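T-lymphoma invasion and metastasis-inducing protein 1 (Homo sapiens, PDB 4K2P) probably binds phosphoinositides and partner proteins such as Par-3 through its PH-CC-Ex region, consistent with a role in signalling at tight junctions. Local coordinates at residues A11-V16 against H38-L43; F49-D54 against S63-A68. The protein carries 5 engineered substitutions. All blocks are in the same frame, centred on the assembly; numbering follows the deposited sequence.

Contact 1 of 2, residues A11-V16 against H38-L43; sequences AGALAV and HYWVSL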
ATOM      1  N   ALA A  11      -8.312 -16.270   9.046  1.00 28.87           N
ATOM      2  CA  ALA A  11      -9.723 -15.942   8.875  1.00 27.51           C
ATOM      3  C   ALA A  11     -10.318 -15.447  10.193  1.00 28.12           C
ATOM      4  O   ALA A  11      -9.940 -15.923  11.257  1.00 29.45           O
ATOM      5  CB  ALA A  11     -10.488 -17.154   8.363  1.00 28.58           C
ATOM      6  N   GLY A  12     -11.246 -14.494  10.120  1.00 25.64           N
ATOM      7  CA  GLY A  12     -11.881 -13.976  11.317  1.00 28.08           C
ATOM      8  C   GLY A  12     -13.003 -13.003  11.014  1.00 25.84           C
ATOM      9  O   GLY A  12     -13.142 -12.532   9.897  1.00 24.84           O
ATOM     10  N   ALA A  13     -13.799 -12.703  12.027  1.00 24.00           N
ATOM     11  CA  ALA A  13     -14.888 -11.756  11.904  1.00 24.17           C
ATOM     12  C   ALA A  13     -14.341 -10.333  12.018  1.00 27.09           C
ATOM     13  O   ALA A  13     -13.663 -10.004  12.984  1.00 28.49           O
ATOM     14  CB  ALA A  13     -15.940 -12.025  12.966  1.00 27.16           C
ATOM     15  N   LEU A  14     -14.626  -9.511  11.015  1.00 24.55           N
ATOM     16  CA  LEU A  14     -14.157  -8.132  10.962  1.00 26.02           C
ATOM     17  C   LEU A  14     -15.283  -7.194  10.575  1.00 24.92           C
ATOM     18  O   LEU A  14     -16.151  -7.561   9.783  1.00 24.57           O
ATOM     19  CB  LEU A  14     -13.028  -7.982   9.944  1.00 25.03           C
ATOM     20  CG  LEU A  14     -11.746  -8.774  10.195  1.00 26.20           C
ATOM     21  CD1 LEU A  14     -10.821  -8.714   8.971  1.00 25.78           C
ATOM     22  CD2 LEU A  14     -11.049  -8.253  11.438  1.00 25.54           C
ATOM     23  N   ALA A  15     -15.266  -5.986  11.132  1.00 22.23           N
ATOM     24  CA  ALA A  15     -16.072  -4.895  10.602  1.00 21.76           C
ATOM     25  C   ALA A  15     -15.277  -4.298   9.445  1.00 20.85           C
ATOM     26  O   ALA A  15     -14.056  -4.210   9.517  1.00 19.56           O
ATOM     27  CB  ALA A  15     -16.365  -3.854  11.665  1.00 23.45           C
ATOM     28  N   VAL A  16     -15.965  -3.904   8.379  1.00 23.22           N
ATOM     29  CA  VAL A  16     -15.315  -3.510   7.127  1.00 22.39           C
ATOM     30  C   VAL A  16     -16.018  -2.303   6.528  1.00 22.44           C
ATOM     31  O   VAL A  16     -17.239  -2.168   6.625  1.00 23.37           O
ATOM     32  CB  VAL A  16     -15.314  -4.650   6.096  1.00 28.99           C
ATOM     33  CG1 VAL A  16     -14.526  -4.248   4.848  1.00 29.46           C
ATOM     34  CG2 VAL A  16     -14.723  -5.928   6.708  1.00 30.05           C
ATOM     35  N   HIS A  38     -20.295  -6.065   8.893  1.00 29.66           N
ATOM     36  CA  HIS A  38     -19.497  -7.187   9.372  1.00 26.73           C
ATOM     37  C   HIS A  38     -19.454  -8.323   8.347  1.00 24.43           C
ATOM     38  O   HIS A  38     -20.428  -8.617   7.658  1.00 24.97           O
ATOM     39  CB  HIS A  38     -20.024  -7.685  10.728  1.00 26.34           C
ATOM     40  CG  HIS A  38     -21.229  -8.565  10.640  1.00 25.24           C
ATOM     41  ND1 HIS A  38     -22.446  -8.124  10.167  1.00 27.24           N
ATOM     42  CD2 HIS A  38     -21.415  -9.857  11.005  1.00 23.34           C
ATOM     43  CE1 HIS A  38     -23.320  -9.114  10.218  1.00 27.85           C
ATOM     44  NE2 HIS A  38     -22.718 -10.176  10.721  1.00 25.29           N
ATOM     45  N   TYR A  39     -18.293  -8.952   8.259  1.00 21.23           N
ATOM     46  CA  TYR A  39     -18.085 -10.100   7.399  1.00 22.06           C
ATOM     47  C   TYR A  39     -17.206 -11.102   8.111  1.00 21.38           C
ATOM     48  O   TYR A  39     -16.422 -10.742   8.978  1.00 24.11           O
ATOM     49  CB  TYR A  39     -17.397  -9.708   6.095  1.00 21.29           C
ATOM     50  CG  TYR A  39     -18.187  -8.835   5.167  1.00 24.96           C
ATOM     51  CD1 TYR A  39     -19.130  -9.378   4.315  1.00 29.62           C
ATOM     52  CD2 TYR A  39     -17.957  -7.466   5.109  1.00 26.90           C
ATOM     53  CE1 TYR A  39     -19.843  -8.581   3.441  1.00 33.82           C
ATOM     54  CE2 TYR A  39     -18.661  -6.664   4.239  1.00 31.30           C
ATOM     55  CZ  TYR A  39     -19.603  -7.227   3.408  1.00 34.54           C
ATOM     56  OH  TYR A  39     -20.312  -6.429   2.541  1.00 37.69           O
ATOM     57  N   TRP A  40     -17.340 -12.361   7.740  1.00 22.27           N
ATOM     58  CA  TRP A  40     -16.279 -13.325   7.953  1.00 21.82           C
ATOM     59  C   TRP A  40     -15.267 -13.146   6.815  1.00 21.75           C
ATOM     60  O   TRP A  40     -15.595 -13.307   5.649  1.00 23.88           O
ATOM     61  CB  TRP A  40     -16.824 -14.745   7.977  1.00 23.54           C
ATOM     62  CG  TRP A  40     -15.791 -15.762   8.300  1.00 23.68           C
ATOM     63  CD1 TRP A  40     -15.182 -16.619   7.430  1.00 25.97           C
ATOM     64  CD2 TRP A  40     -15.231 -16.031   9.587  1.00 23.03           C
ATOM     65  NE1 TRP A  40     -14.285 -17.409   8.101  1.00 26.46           N
ATOM     66  CE2 TRP A  40     -14.294 -17.066   9.426  1.00 24.84           C
ATOM     67  CE3 TRP A  40     -15.435 -15.497  10.862  1.00 23.28           C
ATOM     68  CZ2 TRP A  40     -13.558 -17.578  10.492  1.00 27.35           C
ATOM     69  CZ3 TRP A  40     -14.702 -16.004  11.917  1.00 25.12           C
ATOM     70  CH2 TRP A  40     -13.776 -17.033  11.728  1.00 25.79           C
ATOM     71  N   VAL A  41     -14.046 -12.782   7.158  1.00 20.95           N
ATOM     72  CA  VAL A  41     -13.026 -12.484   6.163  1.00 22.64           C
ATOM     73  C   VAL A  41     -11.985 -13.579   6.189  1.00 23.87           C
ATOM     74  O   VAL A  41     -11.456 -13.899   7.238  1.00 22.03           O
ATOM     75  CB  VAL A  41     -12.377 -11.113   6.422  1.00 23.01           C
ATOM     76  CG1 VAL A  41     -11.272 -10.823   5.393  1.00 24.41           C
ATOM     77  CG2 VAL A  41     -13.438 -10.033   6.383  1.00 23.47           C
ATOM     78  N   SER A  42     -11.678 -14.127   5.017  1.00 25.31           N
ATOM     79  CA  SER A  42     -10.786 -15.261   4.893  1.00 26.78           C
ATOM     80  C   SER A  42      -9.719 -15.002   3.833  1.00 25.35           C
ATOM     81  O   SER A  42     -10.019 -14.771   2.672  1.00 26.16           O
ATOM     82  CB  SER A  42     -11.584 -16.514   4.539  1.00 32.57           C
ATOM     83  OG  SER A  42     -10.748 -17.646   4.455  1.00 38.52           O
ATOM     84  N   LEU A  43      -8.467 -15.064   4.258  1.00 24.08           N
ATOM     85  CA  LEU A  43      -7.321 -14.873   3.388  1.00 25.30           C
ATOM     86  C   LEU A  43      -6.868 -16.207   2.828  1.00 28.40           C
ATOM     87  O   LEU A  43      -6.318 -17.028   3.553  1.00 30.81           O
ATOM     88  CB  LEU A  43      -6.185 -14.219   4.176  1.00 23.98           C
ATOM     89  CG  LEU A  43      -4.847 -14.026   3.470  1.00 27.03           C
ATOM     90  CD1 LEU A  43      -4.994 -13.057   2.310  1.00 26.64           C
ATOM     91  CD2 LEU A  43      -3.798 -13.540   4.461  1.00 26.88           C
TER
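Trp40 CG is anti to the backbone N (chi1 -175°), and chi2 of -104° turns the indole so that its six-membered ring lies over the backbone of Gly12 on the facing strand. That ring receives Gly12 CA over the face in a CH-pi contact, CA standing 3.7 Å from the centroid. Ala11 CB approaches the same indole obliquely, 3.8 Å from Trp40 CZ2. On the other face of the sheet Leu14 CG sits beside the backbone N (chi1 -62°), and the side chain crosses that of Val41 at about a right angle, Leu14 CD1 lying 3.8 Å from Val41 CB. Strands 10-23 and 37-44 pair antiparallel in the PH-domain sheet, the axes of the two segments running at a wide angle to each other. Gly12 and Val41 exchange two backbone hydrogen bonds, as do Leu14 and Tyr39; Val41 N to Gly12 O is 2.9 Å. Farther along, Val16 CG2 meets the edge of the Tyr39 ring at CD2, 3.9 Å away. Trp112 of helix 106-128 covers Leu14 and Val41, while Phe101 of strand 98-102 packs on Leu14 and Val16.

Contact 2 of 2, residues F49-D54 against S63-A68; sequences FFYESD and SIPKHA
Ser63 meets Tyr51 from the loop: its CB is 3.8 Å from Tyr51 CD2, and its carbonyl O lies at the ring edge near CE2. Ser63 OG is hydrogen-bonded to Asp60 N within the same loop. Ile64 contributes its backbone O, which accepts from a water that also accepts from Glu52 N and Lys66 NZ, a three-way bridge between the segments. Pro65 touches two aromatics: its CB stands over one face of Tyr51, 4.3 Å from the ring centroid, while CG lies beside Phe49, 3.9 Å from CD1. Lys66 N then donates to Phe50 O at 2.8 Å, a bent bond with 139° at the hydrogen. The lysine chain, bent at chi2 and chi4, crosses Glu52 at about a right angle; CE is 3.4 Å from Glu52 OE1, and the salt bridge from NZ to that oxygen is long. Here the loop becomes strand 67-70, which adds antiparallel to 47-51 in the PH-domain sheet. His67 O accepts from Phe50 N at 3.0 Å. His67 CG lies between the backbone N and the carbonyl carbon (chi1 47°), and Phe50 CB sits over one face of the imidazole; the two rings are near parallel (19°) but slid apart and barely overlap. Ala68 CB ends the segment 3.8 Å from Phe49 CD1, on the same face of the sheet as Phe49.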
ATOM      1  N   PHE A  49     -11.498 -13.060   0.901  1.00 29.11           N
ATOM      2  CA  PHE A  49     -12.874 -13.426   0.603  1.00 29.40           C
ATOM      3  C   PHE A  49     -13.780 -12.987   1.743  1.00 28.26           C
ATOM      4  O   PHE A  49     -13.481 -13.212   2.913  1.00 27.23           O
ATOM      5  CB  PHE A  49     -12.986 -14.933   0.381  1.00 30.01           C
ATOM      6  CG  PHE A  49     -12.215 -15.423  -0.803  1.00 32.32           C
ATOM      7  CD1 PHE A  49     -12.778 -15.409  -2.064  1.00 35.03           C
ATOM      8  CD2 PHE A  49     -10.917 -15.880  -0.659  1.00 35.13           C
ATOM      9  CE1 PHE A  49     -12.069 -15.854  -3.166  1.00 40.13           C
ATOM     10  CE2 PHE A  49     -10.197 -16.330  -1.760  1.00 40.38           C
ATOM     11  CZ  PHE A  49     -10.774 -16.313  -3.013  1.00 42.96           C
ATOM     12  N   PHE A  50     -14.901 -12.378   1.384  1.00 28.74           N
ATOM     13  CA  PHE A  50     -15.836 -11.824   2.353  1.00 27.30           C
ATOM     14  C   PHE A  50     -17.126 -12.615   2.317  1.00 26.88           C
ATOM     15  O   PHE A  50     -17.759 -12.717   1.271  1.00 29.61           O
ATOM     16  CB  PHE A  50     -16.101 -10.348   2.051  1.00 28.01           C
ATOM     17  CG  PHE A  50     -14.882  -9.479   2.157  1.00 29.22           C
ATOM     18  CD1 PHE A  50     -13.874  -9.562   1.225  1.00 32.62           C
ATOM     19  CD2 PHE A  50     -14.756  -8.568   3.183  1.00 30.39           C
ATOM     20  CE1 PHE A  50     -12.753  -8.761   1.326  1.00 34.81           C
ATOM     21  CE2 PHE A  50     -13.636  -7.764   3.286  1.00 32.43           C
ATOM     22  CZ  PHE A  50     -12.638  -7.861   2.356  1.00 33.87           C
ATOM     23  N   TYR A  51     -17.500 -13.178   3.465  1.00 26.47           N
ATOM     24  CA  TYR A  51     -18.684 -14.027   3.600  1.00 26.88           C
ATOM     25  C   TYR A  51     -19.687 -13.379   4.555  1.00 26.95           C
ATOM     26  O   TYR A  51     -19.288 -12.778   5.554  1.00 26.56           O
ATOM     27  CB  TYR A  51     -18.317 -15.408   4.149  1.00 28.88           C
ATOM     28  CG  TYR A  51     -17.344 -16.239   3.330  1.00 29.24           C
ATOM     29  CD1 TYR A  51     -15.969 -16.077   3.467  1.00 28.34           C
ATOM     30  CD2 TYR A  51     -17.800 -17.232   2.470  1.00 30.93           C
ATOM     31  CE1 TYR A  51     -15.080 -16.854   2.737  1.00 29.53           C
ATOM     32  CE2 TYR A  51     -16.921 -18.011   1.746  1.00 31.11           C
ATOM     33  CZ  TYR A  51     -15.566 -17.822   1.886  1.00 32.55           C
ATOM     34  OH  TYR A  51     -14.693 -18.598   1.162  1.00 37.87           O
ATOM     35  N   GLU A  52     -20.977 -13.481   4.248  1.00 34.18           N
ATOM     36  CA  GLU A  52     -22.022 -13.091   5.192  1.00 37.16           C
ATOM     37  C   GLU A  52     -22.591 -14.303   5.907  1.00 35.29           C
ATOM     38  O   GLU A  52     -22.761 -15.369   5.310  1.00 37.04           O
ATOM     39  CB  GLU A  52     -23.152 -12.343   4.484  1.00 46.10           C
ATOM     40  CG  GLU A  52     -22.769 -10.947   4.008  1.00 52.13           C
ATOM     41  CD  GLU A  52     -23.933 -10.200   3.373  1.00 60.13           C
ATOM     42  OE1 GLU A  52     -25.042 -10.775   3.272  1.00 62.39           O
ATOM     43  OE2 GLU A  52     -23.736  -9.033   2.973  1.00 63.66           O
ATOM     44  N   SER A  53     -22.893 -14.130   7.187  1.00 33.42           N
ATOM     45  CA  SER A  53     -23.567 -15.166   7.965  1.00 35.79           C
ATOM     46  C   SER A  53     -25.046 -15.251   7.613  1.00 38.95           C
ATOM     47  O   SER A  53     -25.697 -14.222   7.444  1.00 40.37           O
ATOM     48  CB  SER A  53     -23.401 -14.892   9.459  1.00 35.70           C
ATOM     49  OG  SER A  53     -23.990 -15.918  10.225  1.00 36.73           O
ATOM     50  N   ASP A  54     -25.575 -16.470   7.501  1.00 40.18           N
ATOM     51  CA  ASP A  54     -27.013 -16.666   7.310  1.00 44.36           C
ATOM     52  C   ASP A  54     -27.724 -16.808   8.662  1.00 47.39           C
ATOM     53  O   ASP A  54     -28.926 -17.078   8.720  1.00 50.67           O
ATOM     54  CB  ASP A  54     -27.285 -17.890   6.423  1.00 46.08           C
ATOM     55  CG  ASP A  54     -26.919 -19.202   7.091  1.00 47.95           C
ATOM     56  OD1 ASP A  54     -26.302 -19.180   8.172  1.00 48.93           O
ATOM     57  OD2 ASP A  54     -27.237 -20.265   6.520  1.00 48.82           O
ATOM     58  N   SER A  63     -19.125 -22.665   1.467  1.00 47.25           N
ATOM     59  CA  SER A  63     -19.787 -21.370   1.490  1.00 44.80           C
ATOM     60  C   SER A  63     -19.349 -20.527   0.300  1.00 44.32           C
ATOM     61  O   SER A  63     -18.214 -20.640  -0.168  1.00 43.47           O
ATOM     62  CB  SER A  63     -19.488 -20.640   2.804  1.00 41.85           C
ATOM     63  OG  SER A  63     -20.082 -21.316   3.899  1.00 42.52           O
ATOM     64  N   ILE A  64     -20.251 -19.669  -0.169  1.00 44.85           N
ATOM     65  CA  ILE A  64     -19.996 -18.823  -1.328  1.00 45.27           C
ATOM     66  C   ILE A  64     -19.751 -17.378  -0.886  1.00 40.49           C
ATOM     67  O   ILE A  64     -20.627 -16.767  -0.283  1.00 38.63           O
ATOM     68  CB  ILE A  64     -21.188 -18.874  -2.309  1.00 50.54           C
ATOM     69  CG1 ILE A  64     -21.476 -20.324  -2.737  1.00 55.74           C
ATOM     70  CG2 ILE A  64     -20.943 -17.992  -3.527  1.00 52.09           C
ATOM     71  CD1 ILE A  64     -20.320 -21.021  -3.450  1.00 56.61           C
ATOM     72  N   PRO A  65     -18.568 -16.819  -1.198  1.00 40.34           N
ATOM     73  CA  PRO A  65     -18.293 -15.429  -0.811  1.00 38.22           C
ATOM     74  C   PRO A  65     -19.192 -14.408  -1.514  1.00 39.67           C
ATOM     75  O   PRO A  65     -19.576 -14.617  -2.659  1.00 41.91           O
ATOM     76  CB  PRO A  65     -16.831 -15.231  -1.230  1.00 38.24           C
ATOM     77  CG  PRO A  65     -16.585 -16.227  -2.281  1.00 41.97           C
ATOM     78  CD  PRO A  65     -17.462 -17.403  -1.980  1.00 43.22           C
ATOM     79  N   LYS A  66     -19.532 -13.319  -0.830  1.00 40.67           N
ATOM     80  CA  LYS A  66     -20.244 -12.213  -1.460  1.00 46.45           C
ATOM     81  C   LYS A  66     -19.351 -11.495  -2.454  1.00 49.22           C
ATOM     82  O   LYS A  66     -19.780 -11.160  -3.554  1.00 54.70           O
ATOM     83  CB  LYS A  66     -20.760 -11.233  -0.405  1.00 48.62           C
ATOM     84  CG  LYS A  66     -21.893 -11.785   0.452  1.00 55.21           C
ATOM     85  CD  LYS A  66     -23.136 -12.055  -0.390  1.00 64.04           C
ATOM     86  CE  LYS A  66     -24.298 -12.578   0.444  1.00 69.30           C
ATOM     87  NZ  LYS A  66     -24.024 -13.918   1.035  1.00 70.54           N
ATOM     88  N   HIS A  67     -18.114 -11.238  -2.055  1.00 46.89           N
ATOM     89  CA  HIS A  67     -17.136 -10.650  -2.961  1.00 47.32           C
ATOM     90  C   HIS A  67     -15.713 -10.948  -2.498  1.00 41.88           C
ATOM     91  O   HIS A  67     -15.503 -11.562  -1.454  1.00 38.71           O
ATOM     92  CB  HIS A  67     -17.372  -9.148  -3.102  1.00 50.41           C
ATOM     93  CG  HIS A  67     -17.573  -8.447  -1.799  1.00 51.18           C
ATOM     94  ND1 HIS A  67     -18.810  -8.351  -1.197  1.00 53.02           N
ATOM     95  CD2 HIS A  67     -16.705  -7.804  -0.986  1.00 50.18           C
ATOM     96  CE1 HIS A  67     -18.693  -7.680  -0.066  1.00 52.62           C
ATOM     97  NE2 HIS A  67     -17.426  -7.339   0.088  1.00 50.98           N
ATOM     98  N   ALA A  68     -14.744 -10.515  -3.292  1.00 40.78           N
ATOM     99  CA  ALA A  68     -13.340 -10.794  -3.030  1.00 36.86           C
ATOM    100  C   ALA A  68     -12.477  -9.590  -3.386  1.00 35.85           C
ATOM    101  O   ALA A  68     -12.761  -8.878  -4.345  1.00 37.55           O
ATOM    102  CB  ALA A  68     -12.896 -12.018  -3.814  1.00 37.06           C
TER
HETATM  103  O   HOH W   1     -21.349 -15.328   2.010  1.00 41.17           O

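Overall arrangement
Contact 1 and contact 2 lie in one antiparallel sheet, their centres about 9 Å apart, and follow each other along the chain. Strands 37-44 and 47-51 are the neighbours that join them, through probable hydrogen bonds from Phe49 N to Ser42 O and from Tyr51 N to Trp40 O, both 2.9 Å. A side-chain link spans them as well: the Tyr39 and His67 rings meet edge-to-face, with Tyr39 OH 3.3 Å from His67 CE1. Phe50 from contact 2 packs on Val16 and Val41 of contact 1. Contact 1 is partly buried, whereas contact 2 lies at the surface; both are on the same side of the chain's centre.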